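Local coordinates for protein diphthine synthase (Entamoeba histolytica, PDB 3I4T) that probably transfers methyl groups from S-adenosylmethionine to modified elongation factor 2 in diphthamide biosynthesis, as diphthine synthases of the tetrapyrrole methylase family do, at residues F148-V152 and K169-N173. Numbering follows the deposited sequence.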
loop_
_atom_site.group_PDB
_atom_site.type_symbol
_atom_site.label_atom_id
_atom_site.label_comp_id
_atom_site.label_asym_id
_atom_site.label_seq_id
_atom_site.Cartn_x
_atom_site.Cartn_y
_atom_site.Cartn_z
ATOM N N PHE A 148 -5.548 1.504 10.121
ATOM C CA PHE A 148 -5.377 0.043 10.052
ATOM C C PHE A 148 -4.253 -0.464 10.954
ATOM O O PHE A 148 -3.116 0.031 10.891
ATOM C CB PHE A 148 -5.208 -0.446 8.600
ATOM C CG PHE A 148 -6.522 -0.647 7.896
ATOM C CD1 PHE A 148 -7.220 0.440 7.368
ATOM C CD2 PHE A 148 -7.094 -1.900 7.817
ATOM C CE1 PHE A 148 -8.454 0.269 6.754
ATOM C CE2 PHE A 148 -8.330 -2.080 7.213
ATOM C CZ PHE A 148 -9.012 -0.989 6.680
ATOM N N GLY A 149 -4.597 -1.433 11.800
ATOM C CA GLY A 149 -3.646 -2.111 12.683
ATOM C C GLY A 149 -2.962 -3.192 11.873
ATOM O O GLY A 149 -2.860 -3.059 10.642
ATOM N N GLN A 150 -2.513 -4.272 12.531
ATOM C CA GLN A 150 -1.827 -5.336 11.795
ATOM C C GLN A 150 -2.766 -6.191 10.934
ATOM O O GLN A 150 -3.937 -6.413 11.281
ATOM C CB GLN A 150 -0.908 -6.166 12.688
ATOM C CG GLN A 150 -1.521 -7.309 13.479
ATOM C CD GLN A 150 -0.504 -7.943 14.440
ATOM O OE1 GLN A 150 0.534 -8.474 14.015
ATOM N NE2 GLN A 150 -0.799 -7.885 15.737
ATOM N N THR A 151 -2.234 -6.637 9.796
ATOM C CA THR A 151 -2.967 -7.423 8.812
ATOM C C THR A 151 -2.979 -8.886 9.243
ATOM O O THR A 151 -1.972 -9.397 9.773
ATOM C CB THR A 151 -2.328 -7.241 7.420
ATOM O OG1 THR A 151 -2.197 -5.838 7.141
ATOM C CG2 THR A 151 -3.139 -7.916 6.316
ATOM N N VAL A 152 -4.122 -9.554 9.042
ATOM C CA VAL A 152 -4.272 -10.956 9.462
ATOM C C VAL A 152 -4.708 -11.858 8.298
ATOM O O VAL A 152 -5.300 -11.381 7.319
ATOM C CB VAL A 152 -5.233 -11.129 10.666
ATOM C CG1 VAL A 152 -4.771 -10.311 11.843
ATOM C CG2 VAL A 152 -6.662 -10.772 10.286
ATOM N N LYS A 169 -4.930 -11.363 17.498
ATOM C CA LYS A 169 -4.465 -10.149 16.801
ATOM C C LYS A 169 -5.613 -9.208 16.393
ATOM O O LYS A 169 -5.435 -7.988 16.388
ATOM C CB LYS A 169 -3.633 -10.501 15.570
ATOM C CG LYS A 169 -2.373 -11.311 15.854
ATOM C CD LYS A 169 -1.641 -11.660 14.553
ATOM C CE LYS A 169 -0.480 -12.609 14.838
ATOM N NZ LYS A 169 0.251 -13.024 13.614
ATOM N N ILE A 170 -6.775 -9.762 16.043
ATOM C CA ILE A 170 -7.955 -8.930 15.774
ATOM C C ILE A 170 -8.418 -8.245 17.070
ATOM O O ILE A 170 -8.811 -7.074 17.055
ATOM C CB ILE A 170 -9.134 -9.729 15.126
ATOM C CG1 ILE A 170 -8.709 -10.324 13.777
ATOM C CG2 ILE A 170 -10.355 -8.834 14.928
ATOM C CD1 ILE A 170 -9.737 -11.241 13.152
ATOM N N LYS A 171 -8.338 -8.977 18.179
ATOM C CA LYS A 171 -8.668 -8.466 19.510
ATOM C C LYS A 171 -7.838 -7.236 19.855
ATOM O O LYS A 171 -8.384 -6.214 20.305
ATOM C CB LYS A 171 -8.468 -9.550 20.581
ATOM C CG LYS A 171 -9.118 -9.221 21.916
ATOM C CD LYS A 171 -8.515 -10.031 23.055
ATOM C CE LYS A 171 -9.246 -9.788 24.360
ATOM N NZ LYS A 171 -9.462 -8.333 24.595
ATOM N N ILE A 172 -6.533 -7.336 19.619
ATOM C CA ILE A 172 -5.604 -6.216 19.847
ATOM C C ILE A 172 -5.955 -4.986 18.999
ATOM O O ILE A 172 -5.981 -3.849 19.506
ATOM C CB ILE A 172 -4.138 -6.655 19.638
ATOM C CG1 ILE A 172 -3.684 -7.526 20.821
ATOM C CG2 ILE A 172 -3.202 -5.452 19.477
ATOM C CD1 ILE A 172 -2.437 -8.351 20.537
ATOM N N ASN A 173 -6.251 -5.210 17.724
ATOM C CA ASN A 173 -6.622 -4.120 16.840
ATOM C C ASN A 173 -7.871 -3.418 17.346
ATOM O O ASN A 173 -7.943 -2.190 17.363
ATOM C CB ASN A 173 -6.861 -4.629 15.424
ATOM C CG ASN A 173 -5.579 -4.827 14.647
ATOM O OD1 ASN A 173 -4.482 -4.565 15.150
ATOM N ND2 ASN A 173 -5.713 -5.273 13.398
HETATM O O HOH W 1 -2.918 -6.367 16.318
#
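The carboxamide of Gln150 carries the aliphatic chain of Lys169 on one face: Lys169 CG lies 3.8 Å from Gln150 NE2 and Lys169 CD 3.9 Å from Gln150 CD, the two side chains crossing at about a right angle. Near the plane of the Gln150 amide, Gln150 NE2 donates to a water at 2.7 Å. The second flat group, the carboxamide of Asn173, presents its edge to the backbone of Gln150. Asn173 ND2 donates to Gln150 O at 3.0 Å, in the plane of the Gln150 carbonyl and on a lone pair. It also hydrogen-bonds to Thr180 OG1 in strand 180-187, and two acceptors on one nitrogen help fix the rotation of the amide. Gln150 N reaches Asn173 OD1 at 3.3 Å in a more bent bond, tilted 19° from the Asn173 carbonyl plane. Gly149 CA sits toward one face of the Asn173 amide; the water approaches Asn173 OD1 from the other side and also donates to Lys169 O. With chi1 at -81°, Asn173 CG stands beside its own backbone N and the amide points from helix 166-175 to the loop. Next to this polar cluster, Val152 CG1 meets Lys169 CB at 3.9 Å and Val152 CG2 packs on Ile170 CG1. Tyr146 of the second subunit packs on Gln150. One buried carboxamide thus uses its N-H and its C=O on the backbone O and N of a single residue, tying helix 166-175 to the loop leading into strand 152-154 of the mixed sheet.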